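Local coordinates for SGNH hydrolase-type esterase domain-containing protein (Slackia heliotrinireducens DSM 20476, PDB 4S1P), which is a putative SGNH hydrolase that probably cleaves ester bonds, although its natural substrate is not known, at residues Arg5-Gly10 with Glu30-Ala35; Ala24-Ala29 with Ala176-Ala181; Phe66-Glu71 with Gln100-Gly105. All coordinates share one frame; numbering follows the deposited sequence. Where two conformers were deposited one is given.

How the contacts relate
The three contacts sample one three-layer alpha/beta/alpha fold of the SGNH type, built on a parallel sheet. Contact 1 pairs the edge strand 29-35 with strand 4-10, and contact 3 pairs strands 66-69 and 100-105. Strands 4-10 and 66-69 are neighbours, so the two contacts, whose centres are about 10 Å apart, form one continuous sheet. Contact 2, centred about 12 Å from contact 1 and 13 Å from contact 3, joins helices 19-27 and 170-184 against this sheet. Contact 1 closes before contact 3 opens, whereas contact 3 is nested inside the chain closed by contact 2; the C-terminal helix thus returns to the first helices and strands.

Contact 1 (Arg5-Gly10 with Glu30-Ala35); sequences RILMLG and EVRVHA
Arg5 NH1 is gripped by two carboxylates, Glu30 on the adjoining strand and Glu62, just after helix 50-61, at one end of the parallel pair that forms the edge of the SGNH hydrolase sheet. The approach to Glu30 is side-on: NE reaches Glu30 OE1 at 2.7 Å, and NH1 reaches Glu30 OE2 at 2.8 Å. A bend at chi3 (76°) folds the arginine round to lie beside the fully extended glutamate. Both oxygens lie near the guanidinium plane, yet each is met from above its own carboxylate, the two planes being 74° apart. Arg5 NH1 also lies 3.4 Å from Arg32 NH2, a like-charge approach that is probably tolerated because Glu62 bridges to both arginines, while a long salt bridge links Arg32 to Glu30. An alanine at Arg5 would remove the guanidinium and would probably leave Glu30 and Glu62 with poorer charge compensation, loosening this end of the edge strand.

Between the strands, five backbone hydrogen bonds alternate in direction from Ile6 N to Gly10 N, so residues pair in strict parallel register. Leu7, with CG anti to its backbone N (chi1 178°), brings CD1 over the centre of the His34 ring, 3.6 Å above its plane, in a CH-pi contact. Leu9 CD2 lies alongside His34 CB. Thr55 OG1 of helix 50-61 is hydrogen-bonded to His34 ND1, which together with Leu7 CD1 over the face holds the ring against that helix. Ile6, Met8, Val31 and Val33 project from the other face, toward helix 19-27. There Met8, a selenomethionine, crosses Val31 obliquely, its SE 3.7 Å from Val31 CG1.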
ATOM      1  N   ARG A   5       6.496 -16.083   1.485  1.00 14.32           N
ATOM      2  CA  ARG A   5       5.593 -15.767   0.375  1.00 14.41           C
ATOM      3  C   ARG A   5       4.758 -14.555   0.758  1.00 12.87           C
ATOM      4  O   ARG A   5       4.103 -14.534   1.801  1.00 13.97           O
ATOM      5  CB  ARG A   5       4.701 -16.956  -0.002  1.00 14.27           C
ATOM      6  CG  ARG A   5       5.509 -18.232  -0.300  1.00 15.73           C
ATOM      7  CD  ARG A   5       4.633 -19.339  -0.933  1.00 16.10           C
ATOM      8  NE  ARG A   5       4.372 -19.037  -2.350  1.00 18.85           N
ATOM      9  CZ  ARG A   5       3.191 -18.705  -2.882  1.00 17.83           C
ATOM     10  NH1 ARG A   5       3.142 -18.407  -4.162  1.00 22.17           N
ATOM     11  NH2 ARG A   5       2.074 -18.666  -2.169  1.00 17.69           N
ATOM     12  N   ILE A   6       4.738 -13.597  -0.154  1.00 13.94           N
ATOM     13  CA  ILE A   6       4.096 -12.286   0.076  1.00 11.43           C
ATOM     14  C   ILE A   6       3.129 -12.013  -1.077  1.00 12.44           C
ATOM     15  O   ILE A   6       3.508 -12.099  -2.245  1.00 12.69           O
ATOM     16  CB  ILE A   6       5.138 -11.143   0.129  1.00 12.27           C
ATOM     17  CG1 ILE A   6       6.172 -11.410   1.224  1.00 13.43           C
ATOM     18  CG2 ILE A   6       4.453  -9.801   0.333  1.00 14.56           C
ATOM     19  CD1 ILE A   6       7.385 -10.505   1.133  1.00 15.49           C
ATOM     20  N   LEU A   7       1.874 -11.705  -0.752  1.00 11.55           N
ATOM     21  CA  LEU A   7       0.870 -11.270  -1.732  1.00 11.88           C
ATOM     22  C   LEU A   7       0.682  -9.775  -1.573  1.00 11.02           C
ATOM     23  O   LEU A   7       0.428  -9.316  -0.468  1.00 12.25           O
ATOM     24  CB  LEU A   7      -0.449 -11.974  -1.462  1.00 11.55           C
ATOM     25  CG  LEU A   7      -1.615 -11.600  -2.361  1.00 11.77           C
ATOM     26  CD1 LEU A   7      -1.333 -11.866  -3.830  1.00 14.28           C
ATOM     27  CD2 LEU A   7      -2.869 -12.343  -1.873  1.00 13.27           C
HETATM   28  N   MSE A   8       0.839  -9.030  -2.658  1.00 11.27           N
HETATM   29  CA  MSE A   8       0.698  -7.583  -2.623  1.00 10.61           C
HETATM   30  C   MSE A   8      -0.493  -7.153  -3.444  1.00 10.46           C
HETATM   31  O   MSE A   8      -0.680  -7.608  -4.580  1.00 12.70           O
HETATM   32  CB  MSE A   8       1.929  -6.901  -3.224  1.00 10.95           C
HETATM   33  CG  MSE A   8       3.216  -7.356  -2.548  1.00 11.78           C
HETATM   34 SE   MSE A   8       4.734  -6.246  -3.167  0.65 13.27          SE
HETATM   35  CE  MSE A   8       4.453  -4.712  -2.010  1.00 15.60           C
ATOM     36  N   LEU A   9      -1.339  -6.337  -2.833  1.00 10.48           N
ATOM     37  CA  LEU A   9      -2.507  -5.802  -3.476  1.00 11.27           C
ATOM     38  C   LEU A   9      -2.318  -4.294  -3.616  1.00 12.11           C
ATOM     39  O   LEU A   9      -2.061  -3.606  -2.615  1.00 12.58           O
ATOM     40  CB  LEU A   9      -3.748  -6.077  -2.598  1.00 11.08           C
ATOM     41  CG  LEU A   9      -3.864  -7.474  -1.971  1.00 11.66           C
ATOM     42  CD1 LEU A   9      -5.132  -7.551  -1.098  1.00 12.91           C
ATOM     43  CD2 LEU A   9      -3.819  -8.554  -3.038  1.00 12.95           C
ATOM     44  N   GLY A  10      -2.431  -3.759  -4.823  1.00 11.41           N
ATOM     45  CA  GLY A  10      -2.164  -2.326  -5.008  1.00 12.09           C
ATOM     46  C   GLY A  10      -2.324  -1.828  -6.418  1.00 12.74           C
ATOM     47  O   GLY A  10      -3.048  -2.429  -7.226  1.00 12.75           O
ATOM     48  N   GLU A  30       9.176 -15.008  -2.298  1.00 17.38           N
ATOM     49  CA  GLU A  30       8.321 -15.098  -3.469  0.60 17.59           C
ATOM     50  C   GLU A  30       7.256 -14.014  -3.316  1.00 15.39           C
ATOM     51  O   GLU A  30       6.548 -13.978  -2.300  1.00 17.46           O
ATOM     52  CB  GLU A  30       7.651 -16.453  -3.585  0.60 19.58           C
ATOM     53  CG  GLU A  30       6.753 -16.568  -4.806  0.60 25.83           C
ATOM     54  CD  GLU A  30       6.099 -17.923  -4.966  0.60 28.86           C
ATOM     55  OE1 GLU A  30       6.385 -18.839  -4.166  0.60 29.94           O
ATOM     56  OE2 GLU A  30       5.274 -18.070  -5.898  0.60 31.43           O
ATOM     57  N   VAL A  31       7.156 -13.127  -4.294  1.00 14.72           N
ATOM     58  CA  VAL A  31       6.206 -12.004  -4.258  1.00 13.77           C
ATOM     59  C   VAL A  31       5.240 -12.115  -5.429  1.00 15.21           C
ATOM     60  O   VAL A  31       5.643 -12.198  -6.586  1.00 19.76           O
ATOM     61  CB  VAL A  31       6.941 -10.652  -4.273  1.00 15.39           C
ATOM     62  CG1 VAL A  31       5.957  -9.489  -4.318  1.00 17.40           C
ATOM     63  CG2 VAL A  31       7.818 -10.544  -3.049  1.00 15.20           C
ATOM     64  N   ARG A  32       3.954 -12.166  -5.097  1.00 12.67           N
ATOM     65  CA  ARG A  32       2.866 -12.178  -6.051  1.00 12.43           C
ATOM     66  C   ARG A  32       2.151 -10.839  -5.957  1.00 11.94           C
ATOM     67  O   ARG A  32       1.890 -10.365  -4.845  1.00 14.06           O
ATOM     68  CB  ARG A  32       1.871 -13.281  -5.695  1.00 13.28           C
ATOM     69  CG  ARG A  32       0.677 -13.417  -6.626  1.00 14.34           C
ATOM     70  CD  ARG A  32       1.003 -14.010  -8.000  1.00 15.85           C
ATOM     71  NE  ARG A  32       1.659 -15.303  -7.836  1.00 17.55           N
ATOM     72  CZ  ARG A  32       1.064 -16.414  -7.381  1.00 16.55           C
ATOM     73  NH1 ARG A  32      -0.251 -16.463  -7.196  1.00 17.34           N
ATOM     74  NH2 ARG A  32       1.787 -17.487  -7.138  1.00 20.47           N
ATOM     75  N   VAL A  33       1.862 -10.227  -7.102  1.00 11.82           N
ATOM     76  CA  VAL A  33       1.229  -8.888  -7.132  1.00 12.56           C
ATOM     77  C   VAL A  33      -0.102  -8.926  -7.872  1.00 12.29           C
ATOM     78  O   VAL A  33      -0.172  -9.462  -8.987  1.00 13.07           O
ATOM     79  CB  VAL A  33       2.153  -7.891  -7.847  1.00 13.91           C
ATOM     80  CG1 VAL A  33       1.535  -6.504  -7.876  1.00 16.45           C
ATOM     81  CG2 VAL A  33       3.508  -7.874  -7.152  1.00 14.88           C
ATOM     82  N   HIS A  34      -1.152  -8.430  -7.217  1.00 12.16           N
ATOM     83  CA  HIS A  34      -2.449  -8.208  -7.820  1.00 11.12           C
ATOM     84  C   HIS A  34      -2.639  -6.711  -7.869  1.00 12.68           C
ATOM     85  O   HIS A  34      -2.993  -6.086  -6.848  1.00 12.21           O
ATOM     86  CB  HIS A  34      -3.543  -8.860  -6.964  1.00 11.13           C
ATOM     87  CG  HIS A  34      -3.470 -10.350  -6.921  1.00 11.71           C
ATOM     88  ND1 HIS A  34      -4.253 -11.099  -6.062  1.00 12.41           N
ATOM     89  CD2 HIS A  34      -2.678 -11.228  -7.569  1.00 12.50           C
ATOM     90  CE1 HIS A  34      -3.959 -12.387  -6.218  1.00 13.22           C
ATOM     91  NE2 HIS A  34      -2.989 -12.488  -7.111  1.00 12.31           N
ATOM     92  N   ALA A  35      -2.357  -6.126  -9.036  1.00 12.57           N
ATOM     93  CA  ALA A  35      -2.374  -4.684  -9.170  1.00 12.95           C
ATOM     94  C   ALA A  35      -2.885  -4.310 -10.543  1.00 14.78           C
ATOM     95  O   ALA A  35      -2.850  -5.107 -11.488  1.00 18.76           O
ATOM     96  CB  ALA A  35      -0.989  -4.121  -8.977  1.00 15.64           C
TER

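Contact 2 (Ala24-Ala29 with Ala176-Ala181); sequences AELLTA and AALVLA
Leu26 and Leu27 reach from helix 19-27 to helix 170-184, two helices packed on one side of the central sheet in this alpha/beta/alpha fold. Leu26 does most of the touching through CD1. That methyl sits over Ala177 and Ala181, one turn apart on the near side of the partner helix, with Leu178 beside them: it is 4.0 Å from Ala177 CB, 4.1 Å from Ala181 CB and 3.9 Å from Leu178 CD2. The two leucines cross at about a right angle, tip to tip; Leu178 sets out away from the opposing helix, and its CD2 branch turns back. The alanines present only a methyl each, which lets the opposing leucines come close to the helix backbone. Leu27 uses this at Ala181, where CD2 packs on the methyl and lies 3.6 Å from Ala181 O.

In the next shell, Leu23, one turn before Leu27, touches both Leu180 and Ala181, while Met19 meets Ala177 and Leu180. Leu27 also packs on Met4 and Ile6 of strand 4-10, so it fills the angle between sheet and helix. Thr28 is the first residue to leave helical phi and psi, and its positive phi (45°) turns the chain toward strand 29-35. The turn is closed by a backbone hydrogen bond from Ala29 N to Ala24 O, 2.9 Å long.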
ATOM      1  N   ALA A  24      11.255  -8.564  -3.089  1.00 14.52           N
ATOM      2  CA  ALA A  24      11.504  -9.986  -3.182  1.00 15.32           C
ATOM      3  C   ALA A  24      12.988 -10.298  -2.948  1.00 15.55           C
ATOM      4  O   ALA A  24      13.347 -11.256  -2.251  1.00 16.58           O
ATOM      5  CB  ALA A  24      11.098 -10.516  -4.522  1.00 15.87           C
ATOM      6  N   GLU A  25      13.855  -9.491  -3.559  1.00 15.50           N
ATOM      7  CA  GLU A  25      15.287  -9.767  -3.416  1.00 17.01           C
ATOM      8  C   GLU A  25      15.781  -9.386  -2.018  1.00 16.61           C
ATOM      9  O   GLU A  25      16.630 -10.083  -1.446  1.00 21.34           O
ATOM     10  CB  GLU A  25      16.050  -9.037  -4.532  1.00 20.74           C
ATOM     11  CG  GLU A  25      17.361  -9.679  -4.878  1.00 22.51           C
ATOM     12  CD  GLU A  25      17.939  -9.171  -6.206  1.00 20.51           C
ATOM     13  OE1 GLU A  25      17.645  -9.797  -7.277  1.00 20.25           O
ATOM     14  OE2 GLU A  25      18.669  -8.158  -6.143  1.00 21.13           O
ATOM     15  N   LEU A  26      15.249  -8.308  -1.431  1.00 17.85           N
ATOM     16  CA  LEU A  26      15.587  -7.919  -0.067  1.00 17.20           C
ATOM     17  C   LEU A  26      15.246  -8.993   0.967  1.00 20.16           C
ATOM     18  O   LEU A  26      15.991  -9.196   1.923  1.00 23.72           O
ATOM     19  CB  LEU A  26      14.904  -6.620   0.341  1.00 18.44           C
ATOM     20  CG  LEU A  26      15.440  -5.342  -0.288  1.00 19.74           C
ATOM     21  CD1 LEU A  26      14.493  -4.182  -0.044  1.00 20.86           C
ATOM     22  CD2 LEU A  26      16.803  -4.974   0.283  1.00 25.01           C
ATOM     23  N   LEU A  27      14.109  -9.661   0.767  1.00 18.92           N
ATOM     24  CA  LEU A  27      13.605 -10.604   1.746  1.00 18.79           C
ATOM     25  C   LEU A  27      13.848 -12.081   1.356  1.00 18.93           C
ATOM     26  O   LEU A  27      13.431 -12.985   2.088  1.00 23.15           O
ATOM     27  CB  LEU A  27      12.107 -10.359   1.953  1.00 16.35           C
ATOM     28  CG  LEU A  27      11.735  -9.092   2.704  1.00 17.39           C
ATOM     29  CD1 LEU A  27      10.221  -8.901   2.705  1.00 19.56           C
ATOM     30  CD2 LEU A  27      12.241  -9.068   4.153  1.00 21.80           C
ATOM     31  N   THR A  28      14.479 -12.320   0.217  1.00 18.43           N
ATOM     32  CA  THR A  28      14.555 -13.648  -0.403  1.00 18.31           C
ATOM     33  C   THR A  28      13.185 -14.325  -0.391  1.00 18.03           C
ATOM     34  O   THR A  28      13.016 -15.438   0.050  1.00 23.05           O
ATOM     35  CB  THR A  28      15.630 -14.542   0.269  1.00 23.89           C
ATOM     36  OG1 THR A  28      16.822 -13.775   0.453  1.00 28.18           O
ATOM     37  CG2 THR A  28      15.921 -15.762  -0.584  1.00 29.51           C
ATOM     38  N   ALA A  29      12.208 -13.573  -0.867  1.00 16.41           N
ATOM     39  CA  ALA A  29      10.818 -13.976  -0.856  1.00 15.81           C
ATOM     40  C   ALA A  29      10.215 -14.151  -2.234  1.00 16.39           C
ATOM     41  O   ALA A  29      10.692 -13.568  -3.229  1.00 20.19           O
ATOM     42  CB  ALA A  29       9.992 -12.937  -0.094  1.00 18.03           C
ATOM     43  N   ALA A 176      10.370   2.712  -0.226  1.00 14.66           N
ATOM     44  CA  ALA A 176       9.190   1.898   0.132  1.00 13.93           C
ATOM     45  C   ALA A 176       9.543   0.428   0.321  1.00 14.12           C
ATOM     46  O   ALA A 176       9.089  -0.189   1.257  1.00 14.24           O
ATOM     47  CB  ALA A 176       8.152   2.043  -0.929  1.00 14.18           C
ATOM     48  N   ALA A 177      10.351  -0.118  -0.580  1.00 13.87           N
ATOM     49  CA  ALA A 177      10.789  -1.506  -0.452  1.00 14.23           C
ATOM     50  C   ALA A 177      11.542  -1.732   0.847  1.00 13.79           C
ATOM     51  O   ALA A 177      11.347  -2.743   1.504  1.00 15.25           O
ATOM     52  CB  ALA A 177      11.640  -1.923  -1.634  1.00 15.02           C
ATOM     53  N   LEU A 178      12.428  -0.806   1.201  1.00 14.21           N
ATOM     54  CA  LEU A 178      13.212  -0.954   2.438  1.00 16.04           C
ATOM     55  C   LEU A 178      12.324  -0.890   3.679  1.00 14.90           C
ATOM     56  O   LEU A 178      12.482  -1.672   4.627  1.00 17.91           O
ATOM     57  CB  LEU A 178      14.318   0.105   2.521  1.00 18.21           C
ATOM     58  CG  LEU A 178      15.461  -0.051   1.530  1.00 20.68           C
ATOM     59  CD1 LEU A 178      16.245   1.246   1.533  1.00 22.34           C
ATOM     60  CD2 LEU A 178      16.329  -1.260   1.840  1.00 22.98           C
ATOM     61  N   VAL A 179      11.337   0.005   3.658  1.00 14.52           N
ATOM     62  CA  VAL A 179      10.413   0.096   4.769  1.00 14.19           C
ATOM     63  C   VAL A 179       9.555  -1.184   4.903  1.00 15.08           C
ATOM     64  O   VAL A 179       9.341  -1.723   5.980  1.00 15.13           O
ATOM     65  CB  VAL A 179       9.522   1.356   4.613  1.00 15.65           C
ATOM     66  CG1 VAL A 179       8.450   1.400   5.677  1.00 15.80           C
ATOM     67  CG2 VAL A 179      10.358   2.647   4.693  1.00 16.26           C
ATOM     68  N   LEU A 180       9.034  -1.645   3.776  1.00 13.07           N
ATOM     69  CA  LEU A 180       8.249  -2.869   3.761  1.00 13.57           C
ATOM     70  C   LEU A 180       9.094  -4.060   4.226  1.00 14.87           C
ATOM     71  O   LEU A 180       8.625  -4.875   5.012  1.00 15.89           O
ATOM     72  CB  LEU A 180       7.639  -3.135   2.376  1.00 13.59           C
ATOM     73  CG  LEU A 180       6.457  -2.250   2.015  1.00 13.81           C
ATOM     74  CD1 LEU A 180       6.303  -2.133   0.499  1.00 14.96           C
ATOM     75  CD2 LEU A 180       5.183  -2.757   2.660  1.00 14.92           C
ATOM     76  N   ALA A 181      10.336  -4.146   3.755  1.00 15.83           N
ATOM     77  CA  ALA A 181      11.226  -5.230   4.162  1.00 15.95           C
ATOM     78  C   ALA A 181      11.493  -5.203   5.674  1.00 16.58           C
ATOM     79  O   ALA A 181      11.529  -6.238   6.328  1.00 19.46           O
ATOM     80  CB  ALA A 181      12.525  -5.150   3.376  1.00 15.76           C
TER

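Contact 3 (Phe66-Glu71 with Gln100-Gly105)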
ATOM      1  N   PHE A  66       2.480 -13.056   4.375  1.00 12.37           N
ATOM      2  CA  PHE A  66       2.009 -11.699   4.494  1.00 12.66           C
ATOM      3  C   PHE A  66       1.117 -11.341   3.333  1.00 11.84           C
ATOM      4  O   PHE A  66       1.325 -11.819   2.228  1.00 12.34           O
ATOM      5  CB  PHE A  66       3.195 -10.722   4.486  1.00 12.81           C
ATOM      6  CG  PHE A  66       4.144 -10.884   5.648  1.00 13.72           C
ATOM      7  CD1 PHE A  66       3.829 -10.365   6.888  1.00 13.88           C
ATOM      8  CD2 PHE A  66       5.325 -11.563   5.499  1.00 14.94           C
ATOM      9  CE1 PHE A  66       4.683 -10.504   7.973  1.00 15.60           C
ATOM     10  CE2 PHE A  66       6.190 -11.686   6.559  1.00 16.96           C
ATOM     11  CZ  PHE A  66       5.869 -11.177   7.810  1.00 18.14           C
ATOM     12  N   VAL A  67       0.151 -10.466   3.601  1.00 11.48           N
ATOM     13  CA  VAL A  67      -0.664  -9.844   2.568  1.00 11.06           C
ATOM     14  C   VAL A  67      -0.511  -8.337   2.727  1.00 11.66           C
ATOM     15  O   VAL A  67      -0.852  -7.786   3.775  1.00 13.09           O
ATOM     16  CB  VAL A  67      -2.137 -10.221   2.647  1.00 11.83           C
ATOM     17  CG1 VAL A  67      -2.936  -9.495   1.569  1.00 12.37           C
ATOM     18  CG2 VAL A  67      -2.306 -11.735   2.506  1.00 12.29           C
ATOM     19  N   VAL A  68       0.085  -7.695   1.709  1.00 10.94           N
ATOM     20  CA  VAL A  68       0.354  -6.239   1.762  1.00 11.21           C
ATOM     21  C   VAL A  68      -0.780  -5.515   1.038  1.00 10.62           C
ATOM     22  O   VAL A  68      -1.136  -5.891  -0.076  1.00 11.98           O
ATOM     23  CB  VAL A  68       1.685  -5.897   1.101  1.00 11.44           C
ATOM     24  CG1 VAL A  68       1.961  -4.406   1.139  1.00 12.59           C
ATOM     25  CG2 VAL A  68       2.809  -6.659   1.773  1.00 13.03           C
HETATM   26  N   MSE A  69      -1.319  -4.467   1.674  1.00 10.78           N
HETATM   27  CA  MSE A  69      -2.463  -3.776   1.159  1.00 11.01           C
HETATM   28  C   MSE A  69      -2.134  -2.323   0.908  1.00 10.29           C
HETATM   29  O   MSE A  69      -1.759  -1.605   1.845  1.00 11.17           O
HETATM   30  CB  MSE A  69      -3.633  -3.836   2.153  1.00 11.70           C
HETATM   31  CG  MSE A  69      -4.005  -5.277   2.503  1.00 12.63           C
HETATM   32 SE   MSE A  69      -5.141  -5.418   4.088  0.65 14.25          SE
HETATM   33  CE  MSE A  69      -3.797  -4.712   5.351  1.00 14.95           C
ATOM     34  N   GLN A  70      -2.269  -1.881  -0.352  1.00 10.87           N
ATOM     35  CA  GLN A  70      -2.008  -0.489  -0.726  1.00 11.57           C
ATOM     36  C   GLN A  70      -3.226   0.109  -1.419  1.00 12.06           C
ATOM     37  O   GLN A  70      -3.647  -0.382  -2.451  1.00 13.09           O
ATOM     38  CB  GLN A  70      -0.785  -0.421  -1.665  1.00 11.75           C
ATOM     39  CG  GLN A  70      -0.436   0.988  -2.141  1.00 12.89           C
ATOM     40  CD  GLN A  70      -0.665   1.180  -3.619  1.00 12.54           C
ATOM     41  OE1 GLN A  70      -0.184   0.406  -4.445  1.00 12.07           O
ATOM     42  NE2 GLN A  70      -1.407   2.216  -3.970  1.00 12.20           N
ATOM     43  N   GLU A  71      -3.750   1.195  -0.831  1.00 12.23           N
ATOM     44  CA  GLU A  71      -4.906   1.872  -1.353  1.00 12.38           C
ATOM     45  C   GLU A  71      -4.516   2.926  -2.387  1.00 13.34           C
ATOM     46  O   GLU A  71      -3.412   3.470  -2.375  1.00 12.96           O
ATOM     47  CB  GLU A  71      -5.649   2.563  -0.204  1.00 12.91           C
ATOM     48  CG  GLU A  71      -6.937   3.328  -0.558  1.00 13.02           C
ATOM     49  CD  GLU A  71      -8.015   2.420  -1.150  1.00 15.56           C
ATOM     50  OE1 GLU A  71      -7.840   1.927  -2.295  1.00 15.01           O
ATOM     51  OE2 GLU A  71      -9.048   2.188  -0.462  1.00 18.88           O
ATOM     52  N   GLN A 100      -0.251 -12.711   7.832  1.00 14.23           N
ATOM     53  CA  GLN A 100      -0.219 -11.451   8.546  1.00 15.54           C
ATOM     54  C   GLN A 100      -0.494 -10.268   7.587  1.00 15.20           C
ATOM     55  O   GLN A 100       0.251 -10.078   6.635  1.00 13.87           O
ATOM     56  CB  GLN A 100       1.143 -11.250   9.205  1.00 15.87           C
ATOM     57  CG  GLN A 100       1.304  -9.891   9.845  1.00 18.87           C
ATOM     58  CD  GLN A 100       0.380  -9.618  11.016  1.00 21.39           C
ATOM     59  OE1 GLN A 100       0.377 -10.368  12.002  1.00 25.11           O
ATOM     60  NE2 GLN A 100      -0.382  -8.520  10.945  1.00 19.46           N
ATOM     61  N   PRO A 101      -1.561  -9.502   7.824  1.00 13.50           N
ATOM     62  CA  PRO A 101      -1.802  -8.331   6.978  1.00 12.73           C
ATOM     63  C   PRO A 101      -0.811  -7.210   7.278  1.00 12.89           C
ATOM     64  O   PRO A 101      -0.392  -7.012   8.419  1.00 13.24           O
ATOM     65  CB  PRO A 101      -3.239  -7.936   7.311  1.00 13.55           C
ATOM     66  CG  PRO A 101      -3.529  -8.541   8.639  1.00 15.08           C
ATOM     67  CD  PRO A 101      -2.663  -9.763   8.770  1.00 13.83           C
ATOM     68  N   VAL A 102      -0.455  -6.482   6.215  1.00 12.31           N
ATOM     69  CA  VAL A 102       0.499  -5.377   6.277  1.00 12.48           C
ATOM     70  C   VAL A 102      -0.087  -4.206   5.506  1.00 12.48           C
ATOM     71  O   VAL A 102      -0.477  -4.385   4.357  1.00 12.07           O
ATOM     72  CB  VAL A 102       1.865  -5.777   5.660  1.00 13.05           C
ATOM     73  CG1 VAL A 102       2.836  -4.618   5.626  1.00 15.27           C
ATOM     74  CG2 VAL A 102       2.470  -6.951   6.425  1.00 13.92           C
ATOM     75  N   ILE A 103      -0.133  -3.029   6.125  1.00 12.02           N
ATOM     76  CA  ILE A 103      -0.550  -1.846   5.429  1.00 11.50           C
ATOM     77  C   ILE A 103       0.682  -1.194   4.793  1.00 12.07           C
ATOM     78  O   ILE A 103       1.647  -0.873   5.494  1.00 12.17           O
ATOM     79  CB  ILE A 103      -1.230  -0.845   6.380  1.00 11.91           C
ATOM     80  CG1 ILE A 103      -2.576  -1.407   6.857  1.00 12.61           C
ATOM     81  CG2 ILE A 103      -1.377   0.531   5.730  1.00 13.52           C
ATOM     82  CD1 ILE A 103      -3.073  -0.729   8.102  1.00 16.98           C
ATOM     83  N   TYR A 104       0.640  -0.979   3.478  1.00 11.86           N
ATOM     84  CA  TYR A 104       1.668  -0.187   2.779  1.00 12.62           C
ATOM     85  C   TYR A 104       1.175   1.259   2.944  1.00 12.79           C
ATOM     86  O   TYR A 104       0.301   1.731   2.198  1.00 13.05           O
ATOM     87  CB  TYR A 104       1.773  -0.661   1.348  1.00 12.49           C
ATOM     88  CG  TYR A 104       2.666   0.138   0.383  1.00 12.55           C
ATOM     89  CD1 TYR A 104       3.416   1.255   0.767  1.00 13.43           C
ATOM     90  CD2 TYR A 104       2.745  -0.257  -0.924  1.00 13.08           C
ATOM     91  CE1 TYR A 104       4.161   1.985  -0.180  1.00 12.28           C
ATOM     92  CE2 TYR A 104       3.463   0.443  -1.865  1.00 13.22           C
ATOM     93  CZ  TYR A 104       4.189   1.557  -1.495  1.00 12.73           C
ATOM     94  OH  TYR A 104       4.882   2.277  -2.436  1.00 14.40           O
ATOM     95  N   GLY A 105       1.678   1.930   3.982  1.00 11.92           N
ATOM     96  CA  GLY A 105       1.267   3.305   4.250  1.00 12.99           C
ATOM     97  C   GLY A 105       1.986   4.186   3.233  1.00 15.47           C
ATOM     98  O   GLY A 105       3.203   4.167   3.134  1.00 21.22           O
TER
HETATM   99  O   HOH W   1      -2.205   2.358   1.326  1.00 13.10           O
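Met69, a selenomethionine, lies on strand 66-69 where it pairs in parallel with strand 100-105, in the buried middle of the SGNH hydrolase sheet. Its CB rises 3.9 Å from Val102 O, the carbonyl that accepts the hydrogen bond of its own backbone N, nearly along the C=O axis. CG, anti to the carbonyl carbon of Met69 (chi1 -57°), stays near the same oxygen. At SE the chain bends (chi3 -64°), carrying CE back over the neighbouring strand. This terminal methyl lies 3.5 Å from Val102 O and rests between two side chains, 3.8 Å from Pro101 CB and equally far from Ile103 CG1. Leu90 and Ser91 of helix 80-96 pack on Met69.

The other face carries Phe66, Val68 and Val102. Phe66 CD1 touches Val102 CG2 and Gln100 CB, and the ring turns an edge to Gln100 O. Val68 lies side by side with Val102 and extends CG1 to Tyr104 CB, on the face that packs against helix 170-184.

Near the C-terminal end, Gln70 and Tyr104 run alongside each other, amide and ring 72° apart, with Gln70 CB 3.6 Å from Tyr104 CD2. The amide is held at both atoms: OE1 by Thr14, NE2 by Asn11 and by Glu71 O. Tyr104 OH is hydrogen-bonded to Leu13 O. The bonds to Asn11, Leu13 and Thr14 tie Gln70 and Tyr104 to the residues around Ser12, which with His167 and Asp164 has the geometry of a Ser-His-Asp triad and is probably the nucleophile, as in SGNH hydrolases; the Gln70 side chain is about 5 Å from an unidentified bound ligand. Where direct pairing stops, one water spans the strands, accepting from Glu71 N at 2.9 Å and donating to Tyr104 O at 2.7 Å.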